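Local coordinates for protein amidase (Bacillus anthracis, PDB 5EWQ) that probably hydrolyses monocarboxylic acid amides to the acid and ammonia, as a serine hydrolase of the amidase signature family, at residues A[120-125]-A[202-207]; A[133-138]-A[252-257]; A[137-142]-A[390-395]; A[172-177]-A[365-370]; A[384-389]-A[406-411]. All coordinates share one frame; numbering follows the deposited sequence.

Contact 1: A[120-125]-A[202-207]; sequences VVKDNV and SGSSSG
Lys122 reaches across to two neighbouring serines and binds both through its amine: NZ to Ser204 OG at 2.5 Å and NZ to Ser205 OG at 3.0 Å. Thr223 OG1 is a further hydrogen-bond partner of the amine, which is thus held by several hydroxyls in a buried setting. The lysine chain is stretched out, with CG anti to the backbone N (chi1 -162°) and the rest of the chain extended, which spans the gap from strand 118-122 to the serine loop. The peptide bond between Gly203 and Ser204 is cis. A lysine at a strand end, facing a cis-serine in a glycine- and serine-rich loop, matches the Ser-cisSer-Lys catalytic triad of amidase signature enzymes, which probably operates here. Ser204 OG also bonds Ser228 OG, consistent with Ser228 being the nucleophile and Ser204 the bridge between it and Lys122. Ser205 is the centre of an inverse gamma turn, and its OG has further hydrogen-bond partners in Thr223 N and Ser228 O. Packing adds little: Lys122 CE passes 3.5 Å from Ser205 OG and 3.5 Å from Ser204 O, and CD lies 3.6 Å from Ser205 OG. Beyond Lys122 the chain enters a type I turn closed by Val125 N to Lys122 O, while helix 206-213 leads away from the serines.

Contact 2: A[133-138]-A[252-257]; sequences TSAGTY and GIIPLA
Ile254 pushes its CD1 methyl between Thr133 and Ala135, and the contact is apolar. CD1 lies 3.8 Å from Thr133 CG2 and 3.8 Å from Ala135 CB, while the second branch, CG2, adds a touch on Ala135 CB at 3.9 Å. The threonine presents its methyl because CG2 stands anti to the backbone N; OG1 points elsewhere and bonds Val125 O. The side chains of Thr133 and Ile254 lie alongside each other, pointing in opposite senses. Two loops of the amidase fold meet here: one leaves strand 118-122, the other joins strands 239-242 and 263-267. Trp171 and Tyr374 also pack on Ile254. No hydrogen bond crosses the contact; within 133-138 a type I' turn runs from Ser134 to Thr137. Ser134 O accepts twice, from Thr137 N at 3.0 Å and from Thr137 OG1 at 2.7 Å, the hydroxyl lying in the carbonyl plane on a lone pair. Ser134 OG bonds Leu140 O.

Contact 3: A[137-142]-A[390-395]; sequences TYVLKD and IAFNKR
Val139 faces Phe392 with their CA atoms 7.3 Å apart, a turn set against a helix. Segment 137-142 forms a type I beta turn from Tyr138 to Lys141, whose closing bond from Lys141 N to Tyr138 O is weak. Thr137 OG1, just before the turn, accepts from Leu140 N at 3.3 Å, an ST motif that ties the third residue of the turn back to the threonine. The partner segment lies on helix 386-394. No hydrogen bond links the segments; the turn offers Tyr138 and Val139, and the helix answers with the single ring of Phe392. Val139 CG2 makes a CH-pi contact over one face of that ring, 3.8 Å from the centroid and 16° off the normal, while Val139 CB sits 3.6 Å from Phe392 CD2. The contact joins the loop between strand 118-122 and helix 150-155 of the amidase fold to helix 386-394 at the periphery, its centre about 24 Å from the centre of the chain. Phe392 CG is anti to its backbone N (chi1 180°), which carries the ring out from the helix toward the turn. Tyr138 meets it edge to edge, near the planes of both rings, with CD2 lying 3.7 Å from Phe392 CE2. One face of the Tyr138 ring receives Lys141 in a cation-pi contact; Phe392 has a cation-pi partner in Arg400, whose NH1 also bonds Phe392 O.

Contact 4: A[172-177]-A[365-370]; sequences ANYLSF and YEFKHN
Tyr174 and Phe367 form an oblique aromatic pair, where the loop after helix 170-173 meets helix 360-377 in the helical part of the amidase fold. Their centroids are 5.3 Å apart and their planes stand at 51°. Tyr174 CD2 does the touching: it lies over one face of the Phe367 ring, toward the rim, 4.0 Å from Phe367 CG. The neighbouring Tyr174 CE2 comes 4.1 Å from Phe367 CB, so the tyrosine rests on the root of the phenylalanine side chain rather than on its far end. The two side chains run past each other in opposite directions. With CG anti to the backbone N in both residues (chi1 -158° in Tyr174, 174° in Phe367), each ring is carried out from its own backbone toward the other segment. In the next shell, Leu256 touches both residues, and Trp171 meets Phe367 edge-to-face, so the pair belongs to a larger buried hydrophobic cluster. Phe367 is also touched by Ile408 and Leu386 of neighbouring helices. The helix is held from its other sides as well: Glu366 OE1 bonds Thr259 OG1 and Asn370 OD1 bonds Glu258 N. Around the helix from Phe367, the imidazole of His369 lies against one face of the Tyr365 ring while its ND1 donates to Tyr365 O at 2.8 Å.

Contact 5: A[384-389]-A[406-411]; sequences KSLKEI and TLIEAS
Leu386 and Ile408 bury most of the surface in this contact, each turned toward the opposite helix. Leu386 CG stands anti to the backbone N (chi1 -176°), and its two methyls divide the work. CD1 packs on Ile408 CB at 4.0 Å, whereas CD2 lies 3.5 Å from Ile408 O and reaches on to Ser411 CB at 4.3 Å, one helical turn later. The leucine thus covers the backbone carbonyl as well as the side chain of Ile408, and the two side chains meet at a slant. Ile408 sends CG1 between its backbone N and carbonyl carbon (chi1 68°), and the extended branch brings CD1 to Ile389 CG2 at 4.3 Å. Ile389, three residues after Leu386, makes the smaller apolar contribution. Leu386 is the first residue of its helix: Ser385 is the N-cap, with a weak capping bond from Glu388 N to Ser385 OG. The carboxylate of Glu388 takes Lys384 N through OE2 at 3.2 Å, tying the helix start to the residue before the cap. Helices 386-394 and 406-412 therefore pack through aliphatic side chains, and both lean on helix 360-377, where Asn372 OD1 bonds Leu386 N, Glu364 O bonds Ser411 OG, and Phe367 packs on Ser411.

How the contacts relate
Contact 1 holds the probable catalytic site, and the others extend outward from it. Contact 2 lies about 10 Å away, centre to centre, and is probably hydrogen-bonded to it by Asp123 OD2 to Gly136 N (2.7 Å) and Asn124 O to Ile254 N (2.9 Å). Contact 4, about 16 Å from contact 1 between centres, touches it where Ala172 CA meets Ser204 OG (3.5 Å), at the serine that follows the cis peptide. Leu256 CD1 on Phe367 CD1 (3.5 Å) connects contacts 2 and 4. Contact 3 shares Thr137 and Tyr138 with contact 2 and helix 386-394 with contact 5. Contacts 4 and 5, centres about 8 Å apart, are joined by Leu175 O to Leu407 N (2.8 Å).

Contact 1: A[120-125]-A[202-207]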
# COMPACT_ATOMS: atom_id res chain seq x y z
N VAL A 120 -7.53 4.84 -4.94
CA VAL A 120 -6.58 4.35 -5.93
C VAL A 120 -5.99 3.01 -5.49
O VAL A 120 -5.31 2.93 -4.47
CB VAL A 120 -5.43 5.35 -6.16
CG1 VAL A 120 -4.34 4.72 -7.01
CG2 VAL A 120 -5.96 6.62 -6.82
N VAL A 121 -6.27 1.96 -6.26
CA VAL A 121 -5.76 0.63 -5.95
C VAL A 121 -4.46 0.35 -6.70
O VAL A 121 -4.19 0.97 -7.73
CB VAL A 121 -6.79 -0.46 -6.28
CG1 VAL A 121 -8.06 -0.25 -5.46
CG2 VAL A 121 -7.11 -0.46 -7.76
N LYS A 122 -3.67 -0.57 -6.17
CA LYS A 122 -2.40 -0.94 -6.79
C LYS A 122 -2.63 -1.55 -8.17
O LYS A 122 -3.70 -2.09 -8.44
CB LYS A 122 -1.63 -1.90 -5.88
CG LYS A 122 -0.15 -2.03 -6.18
CD LYS A 122 0.54 -2.88 -5.12
CE LYS A 122 2.04 -2.94 -5.35
NZ LYS A 122 2.74 -3.72 -4.28
N ASP A 123 -1.63 -1.46 -9.04
CA ASP A 123 -1.76 -1.89 -10.43
C ASP A 123 -1.97 -3.40 -10.57
O ASP A 123 -2.26 -3.90 -11.66
CB ASP A 123 -0.53 -1.45 -11.23
CG ASP A 123 -0.70 -1.65 -12.73
OD1 ASP A 123 -1.39 -0.82 -13.36
OD2 ASP A 123 -0.15 -2.63 -13.27
N ASN A 124 -1.82 -4.13 -9.47
CA ASN A 124 -2.03 -5.58 -9.48
C ASN A 124 -3.40 -5.97 -8.94
O ASN A 124 -3.63 -7.13 -8.60
CB ASN A 124 -0.93 -6.28 -8.69
CG ASN A 124 -0.92 -5.88 -7.22
OD1 ASN A 124 -1.59 -4.93 -6.82
ND2 ASN A 124 -0.14 -6.60 -6.42
N VAL A 125 -4.31 -5.00 -8.86
CA VAL A 125 -5.66 -5.25 -8.35
C VAL A 125 -6.69 -5.18 -9.48
O VAL A 125 -6.72 -4.20 -10.24
CB VAL A 125 -6.03 -4.24 -7.25
CG1 VAL A 125 -7.42 -4.55 -6.70
CG2 VAL A 125 -5.00 -4.27 -6.13
N SER A 202 11.09 3.35 -2.38
CA SER A 202 10.90 2.01 -1.81
C SER A 202 9.79 1.29 -2.56
O SER A 202 9.22 1.82 -3.52
CB SER A 202 10.60 2.08 -0.32
OG SER A 202 10.38 0.78 0.21
N GLY A 203 9.48 0.07 -2.14
CA GLY A 203 8.49 -0.72 -2.84
C GLY A 203 7.83 -1.78 -1.97
O GLY A 203 8.16 -1.92 -0.80
N SER A 204 6.90 -2.52 -2.56
CA SER A 204 6.58 -2.38 -3.98
C SER A 204 5.38 -1.46 -4.22
O SER A 204 5.08 -1.12 -5.36
CB SER A 204 6.32 -3.75 -4.60
OG SER A 204 5.19 -4.37 -4.01
N SER A 205 4.70 -1.07 -3.15
CA SER A 205 3.56 -0.17 -3.26
C SER A 205 4.00 1.29 -3.26
O SER A 205 3.57 2.08 -2.42
CB SER A 205 2.56 -0.42 -2.13
OG SER A 205 2.16 -1.78 -2.09
N SER A 206 4.87 1.63 -4.20
CA SER A 206 5.40 2.99 -4.31
C SER A 206 4.32 4.00 -4.67
O SER A 206 4.15 5.01 -4.00
CB SER A 206 6.53 3.04 -5.34
OG SER A 206 6.07 2.65 -6.62
N GLY A 207 3.59 3.70 -5.75
CA GLY A 207 2.55 4.59 -6.24
C GLY A 207 1.40 4.80 -5.26
O GLY A 207 0.85 5.89 -5.16

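Contact 2: A[133-138]-A[252-257]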
# COMPACT_ATOMS: atom_id res chain seq x y z
N THR A 133 -5.34 -4.61 -15.42
CA THR A 133 -4.56 -5.09 -14.29
C THR A 133 -3.29 -5.73 -14.82
O THR A 133 -3.34 -6.72 -15.55
CB THR A 133 -5.35 -6.11 -13.45
OG1 THR A 133 -6.65 -5.59 -13.17
CG2 THR A 133 -4.62 -6.40 -12.15
N SER A 134 -2.14 -5.16 -14.47
CA SER A 134 -0.90 -5.54 -15.12
C SER A 134 0.23 -5.90 -14.16
O SER A 134 1.24 -6.45 -14.57
CB SER A 134 -0.44 -4.40 -16.03
OG SER A 134 -1.51 -3.93 -16.83
N ALA A 135 0.04 -5.56 -12.88
CA ALA A 135 1.08 -5.73 -11.87
C ALA A 135 2.37 -5.01 -12.27
O ALA A 135 3.47 -5.42 -11.89
CB ALA A 135 1.36 -7.21 -11.61
N GLY A 136 2.23 -3.94 -13.04
CA GLY A 136 3.36 -3.14 -13.48
C GLY A 136 4.10 -3.69 -14.68
O GLY A 136 5.17 -3.18 -15.04
N THR A 137 3.55 -4.72 -15.31
CA THR A 137 4.23 -5.36 -16.44
C THR A 137 3.81 -4.79 -17.78
O THR A 137 2.71 -4.25 -17.93
CB THR A 137 3.98 -6.88 -16.45
OG1 THR A 137 2.62 -7.14 -16.79
CG2 THR A 137 4.28 -7.47 -15.08
N TYR A 138 4.69 -4.91 -18.77
CA TYR A 138 4.40 -4.46 -20.13
C TYR A 138 3.50 -5.46 -20.86
O TYR A 138 2.70 -5.08 -21.71
CB TYR A 138 5.70 -4.25 -20.91
CG TYR A 138 5.52 -3.69 -22.30
CD1 TYR A 138 5.53 -2.33 -22.53
CD2 TYR A 138 5.33 -4.54 -23.39
CE1 TYR A 138 5.36 -1.81 -23.81
CE2 TYR A 138 5.16 -4.04 -24.67
CZ TYR A 138 5.17 -2.67 -24.87
OH TYR A 138 5.00 -2.17 -26.14
N GLY A 252 -8.72 -11.60 -6.75
CA GLY A 252 -8.75 -10.52 -7.72
C GLY A 252 -7.49 -9.69 -7.68
O GLY A 252 -7.47 -8.53 -8.08
N ILE A 253 -6.41 -10.29 -7.17
CA ILE A 253 -5.12 -9.61 -7.09
C ILE A 253 -4.02 -10.51 -7.64
O ILE A 253 -3.87 -11.65 -7.21
CB ILE A 253 -4.77 -9.22 -5.64
CG1 ILE A 253 -5.87 -8.34 -5.03
CG2 ILE A 253 -3.43 -8.49 -5.60
CD1 ILE A 253 -5.63 -7.97 -3.59
N ILE A 254 -3.27 -9.99 -8.61
CA ILE A 254 -2.15 -10.73 -9.19
C ILE A 254 -1.13 -11.06 -8.10
O ILE A 254 -0.50 -10.17 -7.54
CB ILE A 254 -1.46 -9.94 -10.32
CG1 ILE A 254 -2.45 -9.68 -11.46
CG2 ILE A 254 -0.24 -10.69 -10.83
CD1 ILE A 254 -1.84 -8.95 -12.63
N PRO A 255 -0.98 -12.36 -7.81
CA PRO A 255 -0.20 -12.83 -6.66
C PRO A 255 1.31 -12.75 -6.85
O PRO A 255 1.80 -12.43 -7.94
CB PRO A 255 -0.63 -14.29 -6.53
CG PRO A 255 -0.95 -14.70 -7.93
CD PRO A 255 -1.55 -13.48 -8.58
N LEU A 256 2.03 -13.03 -5.77
CA LEU A 256 3.48 -13.17 -5.80
C LEU A 256 3.84 -14.42 -5.00
O LEU A 256 4.55 -15.30 -5.48
CB LEU A 256 4.17 -11.93 -5.22
CG LEU A 256 5.65 -12.05 -4.88
CD1 LEU A 256 6.46 -12.48 -6.09
CD2 LEU A 256 6.18 -10.72 -4.34
N ALA A 257 3.32 -14.48 -3.78
CA ALA A 257 3.44 -15.66 -2.93
C ALA A 257 2.26 -15.68 -1.96
O ALA A 257 2.27 -14.98 -0.95
CB ALA A 257 4.76 -15.67 -2.19

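Contact 3: A[137-142]-A[390-395]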
# COMPACT_ATOMS: atom_id res chain seq x y z
N THR A 137 3.55 -4.72 -15.31
CA THR A 137 4.23 -5.36 -16.44
C THR A 137 3.81 -4.79 -17.78
O THR A 137 2.71 -4.25 -17.93
CB THR A 137 3.98 -6.88 -16.45
OG1 THR A 137 2.62 -7.14 -16.79
CG2 THR A 137 4.28 -7.47 -15.08
N TYR A 138 4.69 -4.91 -18.77
CA TYR A 138 4.40 -4.46 -20.13
C TYR A 138 3.50 -5.46 -20.86
O TYR A 138 2.70 -5.08 -21.71
CB TYR A 138 5.70 -4.25 -20.91
CG TYR A 138 5.52 -3.69 -22.30
CD1 TYR A 138 5.53 -2.33 -22.53
CD2 TYR A 138 5.33 -4.54 -23.39
CE1 TYR A 138 5.36 -1.81 -23.81
CE2 TYR A 138 5.16 -4.04 -24.67
CZ TYR A 138 5.17 -2.67 -24.87
OH TYR A 138 5.00 -2.17 -26.14
N VAL A 139 3.65 -6.73 -20.51
CA VAL A 139 2.92 -7.80 -21.20
C VAL A 139 1.43 -7.78 -20.86
O VAL A 139 0.60 -8.20 -21.67
CB VAL A 139 3.52 -9.19 -20.85
CG1 VAL A 139 3.36 -9.50 -19.37
CG2 VAL A 139 2.91 -10.28 -21.71
N LEU A 140 1.09 -7.26 -19.69
CA LEU A 140 -0.30 -7.21 -19.25
C LEU A 140 -0.83 -5.77 -19.22
O LEU A 140 -1.87 -5.50 -18.62
CB LEU A 140 -0.45 -7.84 -17.87
CG LEU A 140 -0.21 -9.34 -17.72
CD1 LEU A 140 -0.14 -9.72 -16.25
CD2 LEU A 140 -1.29 -10.12 -18.43
N LYS A 141 -0.12 -4.87 -19.89
CA LYS A 141 -0.43 -3.44 -19.82
C LYS A 141 -1.82 -3.09 -20.35
O LYS A 141 -2.37 -2.04 -20.02
CB LYS A 141 0.63 -2.64 -20.59
CG LYS A 141 0.55 -2.78 -22.10
CD LYS A 141 1.67 -2.02 -22.79
CE LYS A 141 1.59 -2.14 -24.30
NZ LYS A 141 0.32 -1.55 -24.83
N ASP A 142 -2.39 -3.97 -21.17
CA ASP A 142 -3.68 -3.70 -21.79
C ASP A 142 -4.74 -4.74 -21.43
O ASP A 142 -5.85 -4.70 -21.95
CB ASP A 142 -3.53 -3.62 -23.31
CG ASP A 142 -2.67 -2.45 -23.74
OD1 ASP A 142 -2.78 -1.36 -23.13
OD2 ASP A 142 -1.87 -2.61 -24.69
N ILE A 390 8.56 -14.75 -20.10
CA ILE A 390 10.01 -14.71 -20.29
C ILE A 390 10.36 -14.59 -21.77
O ILE A 390 11.25 -13.83 -22.15
CB ILE A 390 10.68 -15.96 -19.69
CG1 ILE A 390 10.42 -16.04 -18.19
CG2 ILE A 390 12.17 -15.96 -19.97
CD1 ILE A 390 11.03 -17.25 -17.52
N ALA A 391 9.65 -15.34 -22.60
CA ALA A 391 9.86 -15.30 -24.04
C ALA A 391 9.39 -13.97 -24.62
O ALA A 391 9.97 -13.46 -25.58
CB ALA A 391 9.14 -16.46 -24.72
N PHE A 392 8.34 -13.42 -24.04
CA PHE A 392 7.78 -12.15 -24.49
C PHE A 392 8.73 -10.99 -24.22
O PHE A 392 8.93 -10.13 -25.08
CB PHE A 392 6.43 -11.89 -23.80
CG PHE A 392 5.78 -10.60 -24.21
CD1 PHE A 392 4.98 -10.54 -25.33
CD2 PHE A 392 5.97 -9.45 -23.46
CE1 PHE A 392 4.37 -9.35 -25.70
CE2 PHE A 392 5.37 -8.26 -23.83
CZ PHE A 392 4.57 -8.21 -24.95
N ASN A 393 9.32 -10.97 -23.03
CA ASN A 393 10.23 -9.91 -22.64
C ASN A 393 11.51 -9.90 -23.47
O ASN A 393 12.09 -8.85 -23.72
CB ASN A 393 10.58 -10.04 -21.15
CG ASN A 393 9.39 -9.79 -20.24
OD1 ASN A 393 8.47 -9.06 -20.60
ND2 ASN A 393 9.41 -10.39 -19.06
N LYS A 394 11.95 -11.09 -23.88
CA LYS A 394 13.18 -11.23 -24.65
C LYS A 394 13.12 -10.54 -26.01
O LYS A 394 14.14 -10.12 -26.55
CB LYS A 394 13.50 -12.72 -24.86
CG LYS A 394 14.15 -13.40 -23.66
CD LYS A 394 14.34 -14.89 -23.94
CE LYS A 394 15.39 -15.51 -23.03
NZ LYS A 394 15.02 -15.46 -21.60
N ARG A 395 11.91 -10.42 -26.56
CA ARG A 395 11.73 -9.88 -27.91
C ARG A 395 11.95 -8.37 -27.98
O ARG A 395 12.09 -7.81 -29.07
CB ARG A 395 10.34 -10.24 -28.44
CG ARG A 395 10.10 -11.74 -28.55
CD ARG A 395 8.74 -12.05 -29.14
NE ARG A 395 8.46 -13.48 -29.15
CZ ARG A 395 8.74 -14.29 -30.17
NH1 ARG A 395 8.45 -15.58 -30.10
NH2 ARG A 395 9.31 -13.81 -31.27

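Contact 4: A[172-177]-A[365-370]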
# COMPACT_ATOMS: atom_id res chain seq x y z
N ALA A 172 5.48 -6.95 -8.06
CA ALA A 172 5.61 -6.70 -6.63
C ALA A 172 7.06 -6.83 -6.18
O ALA A 172 7.37 -7.48 -5.18
CB ALA A 172 4.73 -7.66 -5.84
N ASN A 173 7.95 -6.19 -6.95
CA ASN A 173 9.39 -6.26 -6.73
C ASN A 173 9.91 -7.69 -6.76
O ASN A 173 10.47 -8.18 -5.78
CB ASN A 173 9.77 -5.59 -5.41
CG ASN A 173 11.27 -5.37 -5.29
OD1 ASN A 173 11.97 -5.21 -6.29
ND2 ASN A 173 11.77 -5.37 -4.05
N TYR A 174 9.72 -8.36 -7.89
CA TYR A 174 10.25 -9.70 -8.08
C TYR A 174 10.57 -9.95 -9.55
O TYR A 174 9.99 -10.83 -10.18
CB TYR A 174 9.26 -10.76 -7.57
CG TYR A 174 9.91 -12.08 -7.23
CD1 TYR A 174 10.65 -12.23 -6.06
CD2 TYR A 174 9.79 -13.17 -8.08
CE1 TYR A 174 11.25 -13.44 -5.75
CE2 TYR A 174 10.39 -14.38 -7.77
CZ TYR A 174 11.12 -14.51 -6.60
OH TYR A 174 11.72 -15.70 -6.29
N LEU A 175 11.49 -9.16 -10.08
CA LEU A 175 11.90 -9.28 -11.47
C LEU A 175 13.41 -9.49 -11.57
O LEU A 175 13.87 -10.45 -12.19
CB LEU A 175 11.47 -8.04 -12.26
CG LEU A 175 11.57 -8.13 -13.78
CD1 LEU A 175 10.84 -9.37 -14.28
CD2 LEU A 175 11.00 -6.88 -14.43
N SER A 176 14.17 -8.59 -10.96
CA SER A 176 15.62 -8.72 -10.91
C SER A 176 16.20 -8.00 -9.69
O SER A 176 15.53 -7.17 -9.07
CB SER A 176 16.26 -8.16 -12.19
OG SER A 176 16.25 -6.75 -12.19
N PHE A 177 17.44 -8.32 -9.36
CA PHE A 177 18.09 -7.76 -8.18
C PHE A 177 18.57 -6.33 -8.43
O PHE A 177 18.85 -5.59 -7.48
CB PHE A 177 19.28 -8.63 -7.75
CG PHE A 177 18.93 -10.07 -7.52
CD1 PHE A 177 18.46 -10.50 -6.29
CD2 PHE A 177 19.08 -11.00 -8.54
CE1 PHE A 177 18.14 -11.82 -6.07
CE2 PHE A 177 18.76 -12.34 -8.32
CZ PHE A 177 18.29 -12.75 -7.09
N TYR A 365 9.70 -20.77 -5.35
CA TYR A 365 8.85 -21.89 -5.73
C TYR A 365 7.42 -21.45 -6.02
O TYR A 365 6.82 -21.86 -7.02
CB TYR A 365 8.85 -22.96 -4.64
CG TYR A 365 7.81 -24.04 -4.85
CD1 TYR A 365 8.06 -25.12 -5.68
CD2 TYR A 365 6.57 -23.97 -4.22
CE1 TYR A 365 7.11 -26.11 -5.87
CE2 TYR A 365 5.62 -24.95 -4.41
CZ TYR A 365 5.89 -26.02 -5.24
OH TYR A 365 4.94 -27.00 -5.43
N GLU A 366 6.87 -20.61 -5.15
CA GLU A 366 5.45 -20.31 -5.17
C GLU A 366 5.05 -19.31 -6.26
O GLU A 366 3.90 -19.32 -6.70
CB GLU A 366 5.01 -19.78 -3.80
CG GLU A 366 3.57 -20.08 -3.45
CD GLU A 366 3.20 -19.62 -2.05
OE1 GLU A 366 4.03 -18.95 -1.41
OE2 GLU A 366 2.08 -19.94 -1.60
N PHE A 367 5.98 -18.47 -6.68
CA PHE A 367 5.69 -17.45 -7.68
C PHE A 367 5.24 -18.07 -9.00
O PHE A 367 4.23 -17.67 -9.57
CB PHE A 367 6.90 -16.55 -7.92
CG PHE A 367 6.71 -15.56 -9.04
CD1 PHE A 367 5.89 -14.46 -8.88
CD2 PHE A 367 7.35 -15.74 -10.25
CE1 PHE A 367 5.71 -13.55 -9.90
CE2 PHE A 367 7.17 -14.83 -11.28
CZ PHE A 367 6.35 -13.74 -11.11
N LYS A 368 6.01 -19.04 -9.48
CA LYS A 368 5.70 -19.73 -10.73
C LYS A 368 4.32 -20.39 -10.68
O LYS A 368 3.55 -20.31 -11.63
CB LYS A 368 6.77 -20.78 -11.04
CG LYS A 368 6.46 -21.63 -12.26
CD LYS A 368 7.52 -22.71 -12.46
CE LYS A 368 7.21 -23.57 -13.68
NZ LYS A 368 8.23 -24.62 -13.89
N HIS A 369 4.02 -21.03 -9.55
CA HIS A 369 2.78 -21.76 -9.40
C HIS A 369 1.57 -20.84 -9.22
O HIS A 369 0.52 -21.07 -9.82
CB HIS A 369 2.87 -22.73 -8.22
CG HIS A 369 3.86 -23.83 -8.42
ND1 HIS A 369 5.22 -23.61 -8.54
CD2 HIS A 369 3.69 -25.17 -8.55
CE1 HIS A 369 5.84 -24.76 -8.72
NE2 HIS A 369 4.93 -25.72 -8.73
N ASN A 370 1.72 -19.79 -8.42
CA ASN A 370 0.64 -18.84 -8.20
C ASN A 370 0.27 -18.10 -9.49
O ASN A 370 -0.91 -17.91 -9.78
CB ASN A 370 1.02 -17.82 -7.12
CG ASN A 370 1.06 -18.44 -5.74
OD1 ASN A 370 1.73 -17.92 -4.84
ND2 ASN A 370 0.35 -19.54 -5.55

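Contact 5: A[384-389]-A[406-411]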
# COMPACT_ATOMS: atom_id res chain seq x y z
N LYS A 384 -0.61 -17.22 -20.56
CA LYS A 384 -1.14 -18.27 -19.69
C LYS A 384 -0.06 -19.00 -18.89
O LYS A 384 -0.35 -20.01 -18.24
CB LYS A 384 -1.94 -19.28 -20.51
CG LYS A 384 -3.25 -18.73 -21.04
CD LYS A 384 -4.19 -19.85 -21.46
CE LYS A 384 -5.55 -19.30 -21.85
NZ LYS A 384 -6.19 -18.53 -20.74
N SER A 385 1.17 -18.50 -18.94
CA SER A 385 2.26 -19.10 -18.17
C SER A 385 3.44 -18.15 -18.00
O SER A 385 3.61 -17.21 -18.78
CB SER A 385 2.73 -20.40 -18.83
OG SER A 385 3.35 -20.14 -20.08
N LEU A 386 4.25 -18.41 -16.98
CA LEU A 386 5.44 -17.61 -16.72
C LEU A 386 6.47 -17.81 -17.83
O LEU A 386 7.29 -16.92 -18.09
CB LEU A 386 6.04 -17.98 -15.36
CG LEU A 386 7.24 -17.16 -14.87
CD1 LEU A 386 6.92 -15.68 -14.87
CD2 LEU A 386 7.66 -17.62 -13.48
N LYS A 387 6.42 -18.97 -18.48
CA LYS A 387 7.33 -19.28 -19.58
C LYS A 387 7.11 -18.34 -20.77
O LYS A 387 8.06 -17.92 -21.42
CB LYS A 387 7.16 -20.73 -20.03
CG LYS A 387 8.41 -21.58 -19.85
CD LYS A 387 8.24 -22.94 -20.53
CE LYS A 387 7.01 -23.67 -20.02
NZ LYS A 387 6.80 -24.96 -20.72
N GLU A 388 5.85 -18.03 -21.04
CA GLU A 388 5.50 -17.18 -22.17
C GLU A 388 5.90 -15.73 -21.91
O GLU A 388 6.25 -15.00 -22.84
CB GLU A 388 4.00 -17.27 -22.46
CG GLU A 388 3.56 -18.66 -22.91
CD GLU A 388 2.05 -18.77 -23.05
OE1 GLU A 388 1.56 -19.91 -23.21
OE2 GLU A 388 1.36 -17.73 -23.01
N ILE A 389 5.85 -15.32 -20.64
CA ILE A 389 6.27 -13.98 -20.25
C ILE A 389 7.76 -13.78 -20.53
O ILE A 389 8.16 -12.77 -21.11
CB ILE A 389 6.00 -13.72 -18.75
CG1 ILE A 389 4.50 -13.76 -18.47
CG2 ILE A 389 6.59 -12.38 -18.33
CD1 ILE A 389 4.16 -13.70 -17.00
N THR A 406 15.90 -11.85 -14.04
CA THR A 406 16.60 -12.97 -13.42
C THR A 406 15.73 -13.72 -12.41
O THR A 406 15.80 -14.95 -12.31
CB THR A 406 17.89 -12.51 -12.72
OG1 THR A 406 18.66 -11.70 -13.63
CG2 THR A 406 18.73 -13.71 -12.29
N LEU A 407 14.92 -12.98 -11.65
CA LEU A 407 14.12 -13.57 -10.58
C LEU A 407 13.01 -14.48 -11.10
O LEU A 407 12.81 -15.58 -10.58
CB LEU A 407 13.53 -12.47 -9.70
CG LEU A 407 14.48 -11.91 -8.64
CD1 LEU A 407 13.87 -10.70 -7.95
CD2 LEU A 407 14.82 -12.99 -7.63
N ILE A 408 12.29 -14.03 -12.12
CA ILE A 408 11.20 -14.83 -12.67
C ILE A 408 11.75 -15.97 -13.53
O ILE A 408 11.06 -16.96 -13.77
CB ILE A 408 10.23 -13.98 -13.51
CG1 ILE A 408 10.89 -13.49 -14.80
CG2 ILE A 408 9.71 -12.81 -12.70
CD1 ILE A 408 9.97 -12.69 -15.69
N GLU A 409 12.99 -15.82 -13.98
CA GLU A 409 13.67 -16.89 -14.69
C GLU A 409 14.09 -17.99 -13.72
O GLU A 409 14.02 -19.17 -14.04
CB GLU A 409 14.89 -16.36 -15.45
CG GLU A 409 14.57 -15.67 -16.76
CD GLU A 409 15.80 -15.10 -17.44
OE1 GLU A 409 16.77 -14.77 -16.73
OE2 GLU A 409 15.80 -14.99 -18.68
N ALA A 410 14.51 -17.58 -12.53
CA ALA A 410 14.93 -18.52 -11.50
C ALA A 410 13.73 -19.30 -10.95
O ALA A 410 13.85 -20.47 -10.61
CB ALA A 410 15.64 -17.79 -10.37
N SER A 411 12.58 -18.63 -10.88
CA SER A 411 11.37 -19.25 -10.38
C SER A 411 10.83 -20.29 -11.37
O SER A 411 10.24 -21.29 -10.97
CB SER A 411 10.30 -18.19 -10.09
OG SER A 411 9.12 -18.78 -9.56